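Local coordinates for succinyl-CoA ligase (ADP-forming) subunit alpha (Methanosaeta concilii, PDB 6HXI), which is a succinyl-CoA ligase alpha-subunit family protein, carries a citrate-synthase-like helical region and binds coenzyme A, at residues K433-S438 and G586-Q591. Residues are numbered along the deposited sequence; the frame is centred on the assembly and turned at random.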
# COMPACT_ATOMS: atom_id res chain seq x y z
N LYS B 433 -7.01 11.17 -3.67
CA LYS B 433 -6.04 10.18 -4.15
C LYS B 433 -6.57 9.40 -5.36
O LYS B 433 -7.77 9.25 -5.50
CB LYS B 433 -5.60 9.24 -3.02
CG LYS B 433 -4.77 9.96 -1.91
CD LYS B 433 -3.63 10.78 -2.39
CE LYS B 433 -2.55 10.07 -3.20
NZ LYS B 433 -1.85 9.06 -2.42
N ASP B 434 -5.66 8.89 -6.23
CA ASP B 434 -6.04 8.09 -7.39
C ASP B 434 -6.68 6.77 -6.90
O ASP B 434 -6.55 6.43 -5.74
CB ASP B 434 -4.77 7.80 -8.25
CG ASP B 434 -3.70 7.08 -7.47
OD1 ASP B 434 -3.03 7.73 -6.61
OD2 ASP B 434 -3.63 5.86 -7.58
N LEU B 435 -7.36 6.04 -7.81
CA LEU B 435 -8.01 4.79 -7.50
C LEU B 435 -7.08 3.76 -6.82
O LEU B 435 -7.46 3.16 -5.83
CB LEU B 435 -8.66 4.18 -8.80
CG LEU B 435 -9.63 2.99 -8.62
CD1 LEU B 435 -10.55 2.85 -9.84
CD2 LEU B 435 -8.87 1.64 -8.48
N ILE B 436 -5.93 3.51 -7.39
CA ILE B 436 -4.96 2.48 -6.91
C ILE B 436 -4.46 2.74 -5.52
O ILE B 436 -4.40 1.79 -4.74
CB ILE B 436 -3.78 2.25 -7.90
CG1 ILE B 436 -4.26 1.63 -9.21
CG2 ILE B 436 -2.56 1.46 -7.28
CD1 ILE B 436 -4.90 0.29 -9.13
N SER B 437 -4.07 4.00 -5.20
CA SER B 437 -3.60 4.36 -3.86
C SER B 437 -4.72 4.19 -2.87
O SER B 437 -4.49 3.70 -1.76
CB SER B 437 -3.15 5.83 -3.81
OG SER B 437 -2.07 6.00 -4.70
N SER B 438 -5.89 4.72 -3.22
CA SER B 438 -7.09 4.63 -2.38
C SER B 438 -7.47 3.16 -2.13
O SER B 438 -7.81 2.81 -1.02
CB SER B 438 -8.27 5.36 -3.03
OG SER B 438 -7.94 6.73 -3.16
N GLY B 586 -15.60 0.41 -6.09
CA GLY B 586 -16.93 1.02 -6.14
C GLY B 586 -17.05 2.26 -5.26
O GLY B 586 -17.45 3.34 -5.71
N HIS B 587 -16.71 2.14 -4.00
CA HIS B 587 -16.80 3.29 -3.05
C HIS B 587 -15.82 4.45 -3.41
O HIS B 587 -16.18 5.63 -3.35
CB HIS B 587 -16.49 2.79 -1.62
CG HIS B 587 -17.65 2.01 -1.04
ND1 HIS B 587 -18.85 2.61 -0.82
CD2 HIS B 587 -17.70 0.72 -0.63
CE1 HIS B 587 -19.63 1.67 -0.31
NE2 HIS B 587 -18.98 0.51 -0.18
N ILE B 588 -14.63 4.13 -3.85
CA ILE B 588 -13.67 5.17 -4.27
C ILE B 588 -14.26 6.00 -5.43
O ILE B 588 -14.17 7.21 -5.40
CB ILE B 588 -12.38 4.46 -4.74
CG1 ILE B 588 -11.61 3.85 -3.54
CG2 ILE B 588 -11.53 5.42 -5.61
CD1 ILE B 588 -10.66 2.72 -3.97
N LEU B 589 -14.82 5.31 -6.46
CA LEU B 589 -15.42 5.92 -7.66
C LEU B 589 -16.66 6.72 -7.32
O LEU B 589 -16.89 7.78 -7.91
CB LEU B 589 -15.76 4.83 -8.71
CG LEU B 589 -14.58 4.10 -9.38
CD1 LEU B 589 -15.05 2.85 -10.10
CD2 LEU B 589 -13.82 5.00 -10.35
N ASP B 590 -17.46 6.22 -6.36
CA ASP B 590 -18.67 6.85 -5.86
C ASP B 590 -18.33 8.21 -5.27
O ASP B 590 -18.99 9.18 -5.60
CB ASP B 590 -19.38 5.93 -4.85
CG ASP B 590 -20.81 6.35 -4.47
OD1 ASP B 590 -21.48 7.00 -5.29
OD2 ASP B 590 -21.27 5.98 -3.37
N GLN B 591 -17.28 8.30 -4.42
CA GLN B 591 -16.84 9.57 -3.82
C GLN B 591 -16.32 10.52 -4.92
O GLN B 591 -16.56 11.72 -4.86
CB GLN B 591 -15.80 9.32 -2.70
CG GLN B 591 -16.30 8.40 -1.53
CD GLN B 591 -17.59 8.91 -0.93
OE1 GLN B 591 -17.70 10.09 -0.62
NE2 GLN B 591 -18.62 8.08 -0.84
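Leu435 and Ile588 bring the two backbones together, their CA atoms 6.5 Å apart where the first turn of helix 435-443 meets the long helix 571-594. Ile588 points its CB toward the opposing turn and touches both Leu435 and Ser438. CG1 anti to the carbonyl carbon (chi1 -71°) and an extended second torsion (chi2 158°) carry CD1 to Ser438 CB at 3.7 Å and Leu435 O also at 3.7 Å, while the CG2 branch lies 4.0 Å from Leu435 CA. Beside this, the Leu435 and Leu589 side chains cross at a slant and meet methyl to methyl, CD1 to CD2, at 3.9 Å. The side-chain contacts are carbon to carbon, with the carbonyl Leu435 O against the Ile588 methyl, and the two segments share no hydrogen bond. Ser438 meets Ile588 through CB, while its OG bonds back to Asp434 O (2.9 Å), which also accepts from Ser438 N. Asp434 is the N-cap: its OD2 takes Ser437 N at 3.1 Å, and its OD1 takes Ser437 OG on the syn side, bonds that fix the start of the helix. Helix 420-430 borders the same buried junction, with Ala428 against Ser438 and Ala425 against Ile588, and a second subunit packs its Gly570 on Leu435 and its Tyr571 on Leu589.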